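Local coordinates for protein transcriptional repressor, TetR family (Thermus thermophilus, PDB 3ANP) that represses transcription to control fatty acid degradation, as a TetR-family regulator that binds lauroyl-CoA, at residues A[48-52]-A[53-57]; A[98-101]-A[102-105]; A[107-110]-A[111-114]; A[162-165]-A[166-170]. All coordinates share one frame; numbering follows the deposited sequence.

Overall arrangement
The four contacts lead from the predicted helix-turn-helix region into the acyl-CoA pocket. Contact 1 opens helix 54-77, and contacts 2 and 3 mark the beginning and end of helix 101-110, their centres about 14 Å apart. Contact 1 touches both: Leu57 CD1 lies 3.7 Å from Leu103 O, and Glu54 CG lies 3.5 Å from Glu110 OE1. Contact 4, on helix 151-172, packs against contact 2 through Leu105 and Leu167 and against contact 3 through Phe108, Leu111 and Phe163. Contacts 3 and 4 both touch dodecyl-CoA and the second subunit. Contacts 1 and 4 stay about 11 Å apart at their nearest atoms, with helix 101-110 touching both.

Contact 1. Residues A[48-52]-A[53-57]; sequences NYYPY and KEAVL
Tyr52 O accepts the backbone N-H of Ala55 over 3.0 Å, three residues on, where the chain enters helix 54-77. The two side chains meet as well: Ala55 CB lies over one face of the Tyr52 ring, 4.2 Å from its centroid. The ring is brought there by a first torsion of 45°, which sets CG between the backbone N and the carbonyl carbon. At the edge of this ring, near its plane, Glu54 CB comes to 3.8 Å from Tyr52 CD1. Arg118 adds a cation-pi contact to Tyr52.

Tyr50 meets the same turn from another side. Val56 CG2 sits over its face, 3.8 Å from the ring centroid and 18° off the normal, a CH-pi contact, while Ala55 CB lies at the ring edge. The hydroxyl is hydrogen-bonded to Asp59, a turn further along the helix. A serine in place of Tyr50 would probably leave Val56 CG2 without its ring face and Asp59 without its hydroxyl partner. Lys53 NZ reaches back to the carbonyls of Phe27 and Thr30.

These contacts fix the short link between helix 43-49, whose residues belong to the predicted helix-turn-helix motif, and helix 54-77, which, as in TetR-family repressors, leads from the DNA-binding region to the ligand-binding domain.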
# COMPACT_ATOMS: atom_id res chain seq x y z
N ASN A 48 -5.18 -30.36 -0.48
CA ASN A 48 -4.56 -30.73 0.78
C ASN A 48 -3.21 -30.06 0.88
O ASN A 48 -2.78 -29.67 1.96
CB ASN A 48 -4.39 -32.25 0.89
CG ASN A 48 -5.71 -32.96 1.13
OD1 ASN A 48 -6.59 -32.43 1.79
ND2 ASN A 48 -5.83 -34.18 0.61
N TYR A 49 -2.54 -29.90 -0.26
CA TYR A 49 -1.22 -29.27 -0.28
C TYR A 49 -1.28 -27.74 -0.40
O TYR A 49 -0.48 -27.04 0.23
CB TYR A 49 -0.38 -29.85 -1.42
CG TYR A 49 0.18 -31.22 -1.07
CD1 TYR A 49 1.46 -31.35 -0.52
CD2 TYR A 49 -0.60 -32.38 -1.22
CE1 TYR A 49 1.96 -32.59 -0.12
CE2 TYR A 49 -0.11 -33.63 -0.84
CZ TYR A 49 1.17 -33.72 -0.29
OH TYR A 49 1.67 -34.94 0.10
N TYR A 50 -2.23 -27.26 -1.19
CA TYR A 50 -2.45 -25.83 -1.44
C TYR A 50 -3.97 -25.58 -1.36
O TYR A 50 -4.70 -25.80 -2.32
CB TYR A 50 -1.93 -25.46 -2.84
CG TYR A 50 -0.41 -25.53 -2.94
CD1 TYR A 50 0.39 -24.52 -2.38
CD2 TYR A 50 0.23 -26.61 -3.56
CE1 TYR A 50 1.77 -24.59 -2.41
CE2 TYR A 50 1.63 -26.68 -3.60
CZ TYR A 50 2.39 -25.67 -3.03
OH TYR A 50 3.76 -25.74 -3.02
N PRO A 51 -4.45 -25.13 -0.19
CA PRO A 51 -5.87 -24.85 0.08
C PRO A 51 -6.54 -23.88 -0.88
O PRO A 51 -7.75 -23.89 -1.03
CB PRO A 51 -5.85 -24.32 1.52
CG PRO A 51 -4.64 -24.95 2.10
CD PRO A 51 -3.63 -24.83 0.99
N TYR A 52 -5.74 -23.02 -1.50
CA TYR A 52 -6.26 -22.07 -2.48
C TYR A 52 -5.12 -21.82 -3.47
O TYR A 52 -3.96 -21.92 -3.10
CB TYR A 52 -6.76 -20.77 -1.81
CG TYR A 52 -5.86 -20.19 -0.74
CD1 TYR A 52 -4.94 -19.18 -1.04
CD2 TYR A 52 -5.93 -20.65 0.58
CE1 TYR A 52 -4.10 -18.63 -0.05
CE2 TYR A 52 -5.10 -20.12 1.56
CZ TYR A 52 -4.19 -19.12 1.24
OH TYR A 52 -3.37 -18.63 2.22
N LYS A 53 -5.46 -21.51 -4.72
CA LYS A 53 -4.45 -21.30 -5.78
C LYS A 53 -3.35 -20.30 -5.43
O LYS A 53 -2.18 -20.49 -5.83
CB LYS A 53 -5.13 -20.88 -7.09
CG LYS A 53 -5.88 -22.00 -7.84
CD LYS A 53 -6.79 -21.43 -8.94
CE LYS A 53 -6.02 -20.50 -9.89
NZ LYS A 53 -6.94 -19.84 -10.88
N GLU A 54 -3.69 -19.23 -4.71
CA GLU A 54 -2.70 -18.21 -4.35
C GLU A 54 -1.61 -18.73 -3.43
O GLU A 54 -0.52 -18.15 -3.35
CB GLU A 54 -3.38 -17.00 -3.68
CG GLU A 54 -4.21 -16.14 -4.61
CD GLU A 54 -5.53 -16.78 -5.01
OE1 GLU A 54 -5.94 -17.78 -4.39
OE2 GLU A 54 -6.16 -16.26 -5.96
N ALA A 55 -1.90 -19.80 -2.70
CA ALA A 55 -0.91 -20.36 -1.80
C ALA A 55 0.29 -20.83 -2.64
O ALA A 55 1.42 -20.85 -2.16
CB ALA A 55 -1.50 -21.53 -0.98
N VAL A 56 0.05 -21.21 -3.89
CA VAL A 56 1.16 -21.63 -4.76
C VAL A 56 2.04 -20.40 -5.02
O VAL A 56 3.27 -20.45 -4.90
CB VAL A 56 0.67 -22.20 -6.12
CG1 VAL A 56 1.87 -22.46 -7.03
CG2 VAL A 56 -0.11 -23.51 -5.91
N LEU A 57 1.41 -19.28 -5.39
CA LEU A 57 2.16 -18.06 -5.67
C LEU A 57 2.93 -17.58 -4.44
O LEU A 57 4.04 -17.06 -4.56
CB LEU A 57 1.21 -16.96 -6.17
CG LEU A 57 0.39 -17.28 -7.42
CD1 LEU A 57 -0.60 -16.13 -7.68
CD2 LEU A 57 1.31 -17.49 -8.64

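Contact 2. Residues A[98-101]-A[102-105]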
# COMPACT_ATOMS: atom_id res chain seq x y z
N ALA A 98 9.08 -6.73 -12.62
CA ALA A 98 8.67 -6.54 -14.01
C ALA A 98 8.75 -7.86 -14.77
O ALA A 98 7.89 -8.17 -15.59
CB ALA A 98 9.58 -5.51 -14.67
N ARG A 99 9.79 -8.64 -14.51
CA ARG A 99 9.95 -9.92 -15.19
C ARG A 99 8.79 -10.87 -14.88
O ARG A 99 8.29 -11.57 -15.76
CB ARG A 99 11.26 -10.62 -14.77
CG ARG A 99 12.55 -10.00 -15.30
CD ARG A 99 13.74 -10.99 -15.22
NE ARG A 99 14.12 -11.31 -13.84
CZ ARG A 99 14.84 -10.51 -13.06
NH1 ARG A 99 15.14 -10.87 -11.81
NH2 ARG A 99 15.28 -9.35 -13.54
N GLU A 100 8.38 -10.89 -13.61
CA GLU A 100 7.33 -11.80 -13.16
C GLU A 100 5.98 -11.14 -12.88
O GLU A 100 5.17 -11.67 -12.13
CB GLU A 100 7.82 -12.51 -11.89
CG GLU A 100 9.05 -13.40 -12.14
CD GLU A 100 8.71 -14.62 -12.97
OE1 GLU A 100 7.95 -14.49 -13.96
OE2 GLU A 100 9.20 -15.72 -12.66
N LYS A 101 5.73 -10.01 -13.52
CA LYS A 101 4.50 -9.26 -13.35
C LYS A 101 3.18 -10.05 -13.34
O LYS A 101 2.37 -9.89 -12.43
CB LYS A 101 4.42 -8.17 -14.43
CG LYS A 101 3.13 -7.37 -14.40
CD LYS A 101 3.14 -6.33 -15.51
CE LYS A 101 1.79 -5.64 -15.62
NZ LYS A 101 0.72 -6.59 -15.99
N ASP A 102 2.96 -10.89 -14.35
CA ASP A 102 1.72 -11.66 -14.43
C ASP A 102 1.50 -12.65 -13.28
O ASP A 102 0.35 -12.95 -12.93
CB ASP A 102 1.65 -12.41 -15.77
CG ASP A 102 1.63 -11.47 -16.97
OD1 ASP A 102 1.07 -10.35 -16.87
OD2 ASP A 102 2.17 -11.86 -18.02
N LEU A 103 2.58 -13.18 -12.70
CA LEU A 103 2.47 -14.10 -11.58
C LEU A 103 2.39 -13.33 -10.26
O LEU A 103 1.65 -13.71 -9.35
CB LEU A 103 3.68 -15.04 -11.50
CG LEU A 103 3.91 -15.99 -12.67
CD1 LEU A 103 5.28 -16.66 -12.52
CD2 LEU A 103 2.82 -17.03 -12.69
N LEU A 104 3.16 -12.26 -10.14
CA LEU A 104 3.17 -11.51 -8.89
C LEU A 104 1.92 -10.67 -8.65
O LEU A 104 1.55 -10.44 -7.50
CB LEU A 104 4.40 -10.60 -8.83
CG LEU A 104 5.76 -11.29 -8.88
CD1 LEU A 104 6.86 -10.25 -8.80
CD2 LEU A 104 5.88 -12.29 -7.74
N LEU A 105 1.25 -10.23 -9.71
CA LEU A 105 0.06 -9.39 -9.47
C LEU A 105 -1.01 -10.11 -8.63
O LEU A 105 -1.42 -9.60 -7.59
CB LEU A 105 -0.53 -8.89 -10.79
CG LEU A 105 -1.71 -7.91 -10.71
CD1 LEU A 105 -1.34 -6.73 -9.83
CD2 LEU A 105 -2.09 -7.44 -12.10
O HOH W 1 5.24 -11.78 -16.31
O HOH W 2 5.18 -13.93 -14.83
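Glu100 O takes the N-H of Leu104 at 2.9 Å, in a nearly straight bond (166°), and a weak second one from Leu103 N. Directly around this carbonyl the Leu104 side chain folds down, its CG 3.3 Å from Glu100 O and 3.8 Å from Glu100 CB. CG stands beside the backbone N (chi1 -60°), which turns the branch toward the Glu100 stem. Leu103 runs alongside Glu100 and points the same way, with its CD1 3.7 Å from Glu100 OE1.

Glu100 is the N-cap residue of helix 101-110 and also the first to leave the helical conformation of helix 82-99, so this residue is the junction between the two helices, in the C-terminal ligand-binding domain of the TetR family. Water molecules serve the first turn. One accepts from Asp102 N and donates to Arg99 O, and the other donates to Glu100 OE1 at 3.0 Å while taking a weak bond from Leu103 N.

A glycine in place of Leu104 is likely to open a gap against Glu100 CB and Leu64 of helix 54-77, close to the bound ligand. Further out, the other carboxylate oxygen, Glu100 OE2, is hydrogen-bonded to the hydroxyl of Tyr60, with Arg23 as a long, weak ion pair. Lys101 NZ and Asp102 OD1 make a long salt bridge of 3.9 Å, and the aliphatic part of Lys101 packs on Trp169 of helix 151-172.

Contact 3. Residues A[107-110]-A[111-114]; sequences MFYE and LLNP. With DCC (dodecyl-coa), chain E.
Glu110 and Asn113 lie side by side and point the same way, each with CG anti to its backbone N (chi1 -171° for Glu110). Their flat ends are twisted 68° apart. The bond from Asn113 ND2 to Glu110 OE1, 3.2 Å long, runs close to the amide plane of Asn113 but meets the carboxylate from above its plane. Both groups have further partners: Glu110 OE2 forms a salt bridge with Arg118, and Asn113 OD1 accepts from Asp115 N in an Asx turn, so neither end is held by a single bond.

Beneath this pair the backbone tightens. Leu111 N, Leu112 N and Asn113 N donate to the carbonyls three residues earlier, of Phe108, Tyr109 and Glu110. The bond from Leu112 N to Tyr109 O is 2.8 Å, and the last of the three closes a type I beta turn.

The leucines face the ligand. Leu111 CD1 touches dodecyl-CoA CA5 at 3.7 Å, and Leu112 CD2 lies 3.9 Å from CP2 of its pantetheine arm. The edge of the Phe108 ring faces CA9, further along the acyl chain. Tyr109 CD1 approaches Leu112 CD1 loosely, and Leu112 also packs against Leu112 of the second subunit.

The backbone carbonyl Leu111 O accepts the ligand amide NP1 at 2.9 Å (155°). This turn, where helix 101-110 passes into the loop before helix 116-125, forms part of the wall of the acyl-CoA pocket, at the dimer interface.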
# COMPACT_ATOMS: atom_id res chain seq x y z
N MSE A 107 -0.63 -12.42 -6.72
CA MSE A 107 -0.02 -12.68 -5.44
C MSE A 107 -0.15 -11.44 -4.55
O MSE A 107 -0.49 -11.55 -3.37
CB MSE A 107 1.46 -13.07 -5.62
CG MSE A 107 2.09 -13.55 -4.34
SE MSE A 107 4.01 -13.64 -4.40
CE MSE A 107 4.39 -11.76 -4.35
N PHE A 108 0.10 -10.26 -5.12
CA PHE A 108 0.00 -9.00 -4.36
C PHE A 108 -1.41 -8.78 -3.80
O PHE A 108 -1.57 -8.28 -2.70
CB PHE A 108 0.37 -7.78 -5.22
CG PHE A 108 1.84 -7.71 -5.62
CD1 PHE A 108 2.85 -8.20 -4.78
CD2 PHE A 108 2.20 -7.09 -6.82
CE1 PHE A 108 4.20 -8.07 -5.12
CE2 PHE A 108 3.56 -6.95 -7.17
CZ PHE A 108 4.55 -7.45 -6.32
N TYR A 109 -2.44 -9.15 -4.56
CA TYR A 109 -3.81 -8.96 -4.07
C TYR A 109 -4.09 -9.80 -2.83
O TYR A 109 -4.93 -9.44 -2.01
CB TYR A 109 -4.84 -9.29 -5.17
CG TYR A 109 -4.99 -8.19 -6.17
CD1 TYR A 109 -5.45 -6.92 -5.79
CD2 TYR A 109 -4.64 -8.39 -7.51
CE1 TYR A 109 -5.56 -5.89 -6.72
CE2 TYR A 109 -4.74 -7.37 -8.43
CZ TYR A 109 -5.20 -6.12 -8.04
OH TYR A 109 -5.32 -5.12 -8.99
N GLU A 110 -3.38 -10.92 -2.70
CA GLU A 110 -3.57 -11.80 -1.55
C GLU A 110 -3.20 -11.08 -0.24
O GLU A 110 -3.74 -11.39 0.81
CB GLU A 110 -2.76 -13.08 -1.75
CG GLU A 110 -3.01 -14.18 -0.76
CD GLU A 110 -4.45 -14.72 -0.74
OE1 GLU A 110 -5.23 -14.47 -1.68
OE2 GLU A 110 -4.77 -15.43 0.23
N LEU A 111 -2.30 -10.11 -0.31
CA LEU A 111 -1.93 -9.35 0.88
C LEU A 111 -3.09 -8.42 1.27
O LEU A 111 -3.08 -7.84 2.35
CB LEU A 111 -0.66 -8.52 0.61
CG LEU A 111 0.60 -9.38 0.58
CD1 LEU A 111 1.66 -8.77 -0.31
CD2 LEU A 111 1.10 -9.56 2.01
N LEU A 112 -4.08 -8.31 0.40
CA LEU A 112 -5.24 -7.46 0.66
C LEU A 112 -6.51 -8.31 0.82
O LEU A 112 -7.62 -7.78 0.79
CB LEU A 112 -5.44 -6.46 -0.48
CG LEU A 112 -4.28 -5.54 -0.86
CD1 LEU A 112 -4.63 -4.74 -2.09
CD2 LEU A 112 -3.95 -4.61 0.31
N ASN A 113 -6.34 -9.61 0.97
CA ASN A 113 -7.49 -10.49 1.12
C ASN A 113 -8.37 -10.05 2.31
O ASN A 113 -7.86 -9.83 3.40
CB ASN A 113 -7.03 -11.94 1.33
CG ASN A 113 -8.12 -12.94 1.04
OD1 ASN A 113 -9.15 -12.97 1.72
ND2 ASN A 113 -7.91 -13.76 0.01
N PRO A 114 -9.68 -9.89 2.09
CA PRO A 114 -10.56 -9.47 3.19
C PRO A 114 -10.45 -10.43 4.37
O PRO A 114 -10.56 -10.02 5.53
CB PRO A 114 -11.94 -9.50 2.56
CG PRO A 114 -11.66 -9.10 1.15
CD PRO A 114 -10.41 -9.90 0.81
C2 DCC E . 3.99 -10.82 20.57
C4 DCC E . 5.04 -9.11 19.43
C5 DCC E . 6.02 -10.00 19.01
C6 DCC E . 5.93 -11.33 19.41
C8 DCC E . 6.47 -8.06 18.20
C10 DCC E . 8.52 -9.95 -2.64
C11 DCC E . 8.45 -10.79 -3.92
C12 DCC E . 9.84 -11.27 -4.34
N9 DCC E . 5.35 -7.92 18.92
N7 DCC E . 6.88 -9.32 18.26
N3 DCC E . 4.05 -9.55 20.21
N1 DCC E . 4.90 -11.69 20.19
N6 DCC E . 6.84 -12.21 19.03
C1' DCC E . 4.59 -6.66 19.12
C2' DCC E . 4.93 -5.63 18.04
O2' DCC E . 6.23 -5.08 18.30
C3' DCC E . 3.86 -4.61 18.39
O3' DCC E . 4.26 -3.84 19.53
C4' DCC E . 2.67 -5.50 18.77
O4' DCC E . 3.19 -6.83 18.88
C5' DCC E . 1.63 -5.41 17.64
O5' DCC E . 2.22 -5.76 16.39
P1 DCC E . 1.51 -5.36 15.01
O11 DCC E . 1.04 -3.96 15.07
O12 DCC E . 2.40 -5.76 13.90
O6 DCC E . 0.20 -6.30 14.98
P2 DCC E . 0.25 -7.79 14.37
O21 DCC E . -0.85 -8.36 15.19
O22 DCC E . 1.69 -8.04 14.58
O7 DCC E . -0.23 -7.31 12.91
CPA DCC E . 0.70 -6.99 11.87
CPB DCC E . 0.30 -7.69 10.57
CP8 DCC E . -1.21 -7.50 10.35
CP7 DCC E . 0.63 -9.18 10.67
CP9 DCC E . 1.07 -7.08 9.41
OP3 DCC E . -1.51 -6.12 10.14
CP6 DCC E . -1.67 -8.32 9.14
OP2 DCC E . -1.98 -9.50 9.28
NP2 DCC E . -1.69 -7.68 7.98
CP5 DCC E . -2.11 -8.34 6.74
CP4 DCC E . -1.42 -7.69 5.54
CP3 DCC E . -1.79 -6.21 5.43
OP1 DCC E . -1.69 -5.47 6.40
NP1 DCC E . -2.19 -5.81 4.22
CP2 DCC E . -2.58 -4.42 3.97
CP1 DCC E . -1.34 -3.52 3.94
S DCC E . -0.27 -3.81 2.49
P3 DCC E . 3.98 -2.26 19.55
O31 DCC E . 5.18 -1.47 19.17
O32 DCC E . 2.75 -2.00 18.55
O33 DCC E . 3.46 -1.93 21.03
CA1 DCC E . 0.89 -4.97 3.10
CA2 DCC E . 2.19 -5.19 2.32
OA1 DCC E . 0.67 -5.59 4.13
CA3 DCC E . 3.24 -5.88 3.19
CA4 DCC E . 4.58 -6.03 2.46
CA5 DCC E . 4.47 -6.90 1.21
CA6 DCC E . 5.87 -7.21 0.66
CA7 DCC E . 5.80 -8.15 -0.54
CA8 DCC E . 7.21 -8.56 -1.00
CA9 DCC E . 7.13 -9.44 -2.24

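Contact 4. Residues A[162-165]-A[166-170]; sequences YFLS and ALRWA. With DCC (dodecyl-coa), chain E.
Phe163 and Leu167 both carry CG anti to the backbone N (chi1 169° and 173°), which lays the two side chains side by side, pointing the same way, and brings Phe163 CZ to 3.6 Å from Leu167 CD2. The same setting presents one ring face of Phe163 to dodecyl-CoA: CA2 stands over it, 3.6 Å from Phe163 CG, and the thioester sulfur S is 3.6 Å from Phe163 CD2.

Tyr162, one residue earlier, takes a similar first torsion and receives Ala166 CB over its ring face, 4.1 Å from the centroid and 29° off the normal, a CH-pi contact. Tyr162 CE2 meets CA8 of the acyl chain at 3.9 Å. The two aromatic residues thus touch the ligand at its thioester end and further along the chain. The hydroxyl of Tyr162 is held by Thr97.

Leu164 and Arg168 cross at a slant, with Leu164 CG 3.7 Å from Arg168 CD and Leu164 CD2 at the edge of the Arg168 guanidinium, near its plane. Arg168 bends at chi3 to reach Asp160 of the second subunit, where its NH1 forms a salt bridge, and it also touches the bound lauric acid. Successive backbone bonds run up the helix, the first from Ala166 N to Tyr162 O at 2.8 Å.

Helix 151-172 packs against several neighbours here: Phe108 of helix 101-110 touches Tyr162 and Ala166, Leu105 packs on Leu167, and helix 178-191 supplies Leu182 beside Tyr162 and Glu181 and Asn185 to the hydroxyl of Ser165.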
# COMPACT_ATOMS: atom_id res chain seq x y z
N TYR A 162 6.97 -0.29 -1.20
CA TYR A 162 7.35 -1.11 -2.36
C TYR A 162 6.09 -1.83 -2.85
O TYR A 162 5.79 -1.86 -4.05
CB TYR A 162 8.40 -2.19 -1.99
CG TYR A 162 8.35 -3.37 -2.95
CD1 TYR A 162 8.81 -3.24 -4.27
CD2 TYR A 162 7.73 -4.56 -2.59
CE1 TYR A 162 8.64 -4.29 -5.20
CE2 TYR A 162 7.55 -5.61 -3.51
CZ TYR A 162 8.00 -5.46 -4.82
OH TYR A 162 7.78 -6.47 -5.73
N PHE A 163 5.36 -2.40 -1.90
CA PHE A 163 4.14 -3.12 -2.23
C PHE A 163 3.12 -2.29 -3.00
O PHE A 163 2.65 -2.71 -4.06
CB PHE A 163 3.47 -3.67 -0.95
CG PHE A 163 2.09 -4.19 -1.18
CD1 PHE A 163 1.88 -5.42 -1.80
CD2 PHE A 163 0.98 -3.43 -0.83
CE1 PHE A 163 0.58 -5.87 -2.08
CE2 PHE A 163 -0.31 -3.88 -1.10
CZ PHE A 163 -0.50 -5.09 -1.73
N LEU A 164 2.77 -1.11 -2.49
CA LEU A 164 1.77 -0.28 -3.17
C LEU A 164 2.27 0.19 -4.53
O LEU A 164 1.51 0.21 -5.50
CB LEU A 164 1.37 0.92 -2.32
CG LEU A 164 0.18 1.76 -2.83
CD1 LEU A 164 -1.08 0.90 -2.94
CD2 LEU A 164 -0.06 2.90 -1.85
N SER A 165 3.55 0.56 -4.61
CA SER A 165 4.11 1.00 -5.90
C SER A 165 4.12 -0.12 -6.94
O SER A 165 3.78 0.10 -8.10
CB SER A 165 5.54 1.52 -5.72
OG SER A 165 5.56 2.77 -5.03
N ALA A 166 4.51 -1.31 -6.51
CA ALA A 166 4.60 -2.47 -7.40
C ALA A 166 3.22 -2.92 -7.87
O ALA A 166 3.02 -3.25 -9.05
CB ALA A 166 5.31 -3.62 -6.69
N LEU A 167 2.27 -2.92 -6.95
CA LEU A 167 0.91 -3.31 -7.27
C LEU A 167 0.28 -2.34 -8.26
O LEU A 167 -0.30 -2.76 -9.26
CB LEU A 167 0.08 -3.37 -5.98
CG LEU A 167 -1.43 -3.59 -6.14
CD1 LEU A 167 -1.68 -4.72 -7.12
CD2 LEU A 167 -2.04 -3.91 -4.77
N ARG A 168 0.40 -1.04 -8.00
CA ARG A 168 -0.18 -0.06 -8.90
C ARG A 168 0.53 -0.07 -10.25
O ARG A 168 -0.10 0.09 -11.30
CB ARG A 168 -0.13 1.33 -8.27
CG ARG A 168 -1.12 1.44 -7.09
CD ARG A 168 -0.89 2.67 -6.23
NE ARG A 168 -1.33 3.90 -6.89
CZ ARG A 168 -1.29 5.10 -6.31
NH1 ARG A 168 -0.83 5.23 -5.07
NH2 ARG A 168 -1.72 6.17 -6.98
N TRP A 169 1.84 -0.30 -10.22
CA TRP A 169 2.61 -0.36 -11.46
C TRP A 169 2.10 -1.51 -12.32
O TRP A 169 1.79 -1.33 -13.50
CB TRP A 169 4.09 -0.59 -11.16
CG TRP A 169 4.92 -0.79 -12.40
CD1 TRP A 169 5.47 0.19 -13.20
CD2 TRP A 169 5.27 -2.03 -13.01
NE1 TRP A 169 6.12 -0.37 -14.27
CE2 TRP A 169 6.02 -1.73 -14.18
CE3 TRP A 169 5.01 -3.37 -12.70
CZ2 TRP A 169 6.52 -2.73 -15.04
CZ3 TRP A 169 5.52 -4.37 -13.56
CH2 TRP A 169 6.26 -4.04 -14.72
N ALA A 170 2.02 -2.69 -11.71
CA ALA A 170 1.59 -3.90 -12.41
C ALA A 170 0.13 -3.88 -12.84
O ALA A 170 -0.20 -4.36 -13.93
CB ALA A 170 1.87 -5.15 -11.54
C2 DCC E . 3.99 -10.82 20.57
C4 DCC E . 5.04 -9.11 19.43
C5 DCC E . 6.02 -10.00 19.01
C6 DCC E . 5.93 -11.33 19.41
C8 DCC E . 6.47 -8.06 18.20
C10 DCC E . 8.52 -9.95 -2.64
C11 DCC E . 8.45 -10.79 -3.92
C12 DCC E . 9.84 -11.27 -4.34
N9 DCC E . 5.35 -7.92 18.92
N7 DCC E . 6.88 -9.32 18.26
N3 DCC E . 4.05 -9.55 20.21
N1 DCC E . 4.90 -11.69 20.19
N6 DCC E . 6.84 -12.21 19.03
C1' DCC E . 4.59 -6.66 19.12
C2' DCC E . 4.93 -5.63 18.04
O2' DCC E . 6.23 -5.08 18.30
C3' DCC E . 3.86 -4.61 18.39
O3' DCC E . 4.26 -3.84 19.53
C4' DCC E . 2.67 -5.50 18.77
O4' DCC E . 3.19 -6.83 18.88
C5' DCC E . 1.63 -5.41 17.64
O5' DCC E . 2.22 -5.76 16.39
P1 DCC E . 1.51 -5.36 15.01
O11 DCC E . 1.04 -3.96 15.07
O12 DCC E . 2.40 -5.76 13.90
O6 DCC E . 0.20 -6.30 14.98
P2 DCC E . 0.25 -7.79 14.37
O21 DCC E . -0.85 -8.36 15.19
O22 DCC E . 1.69 -8.04 14.58
O7 DCC E . -0.23 -7.31 12.91
CPA DCC E . 0.70 -6.99 11.87
CPB DCC E . 0.30 -7.69 10.57
CP8 DCC E . -1.21 -7.50 10.35
CP7 DCC E . 0.63 -9.18 10.67
CP9 DCC E . 1.07 -7.08 9.41
OP3 DCC E . -1.51 -6.12 10.14
CP6 DCC E . -1.67 -8.32 9.14
OP2 DCC E . -1.98 -9.50 9.28
NP2 DCC E . -1.69 -7.68 7.98
CP5 DCC E . -2.11 -8.34 6.74
CP4 DCC E . -1.42 -7.69 5.54
CP3 DCC E . -1.79 -6.21 5.43
OP1 DCC E . -1.69 -5.47 6.40
NP1 DCC E . -2.19 -5.81 4.22
CP2 DCC E . -2.58 -4.42 3.97
CP1 DCC E . -1.34 -3.52 3.94
S DCC E . -0.27 -3.81 2.49
P3 DCC E . 3.98 -2.26 19.55
O31 DCC E . 5.18 -1.47 19.17
O32 DCC E . 2.75 -2.00 18.55
O33 DCC E . 3.46 -1.93 21.03
CA1 DCC E . 0.89 -4.97 3.10
CA2 DCC E . 2.19 -5.19 2.32
OA1 DCC E . 0.67 -5.59 4.13
CA3 DCC E . 3.24 -5.88 3.19
CA4 DCC E . 4.58 -6.03 2.46
CA5 DCC E . 4.47 -6.90 1.21
CA6 DCC E . 5.87 -7.21 0.66
CA7 DCC E . 5.80 -8.15 -0.54
CA8 DCC E . 7.21 -8.56 -1.00
CA9 DCC E . 7.13 -9.44 -2.24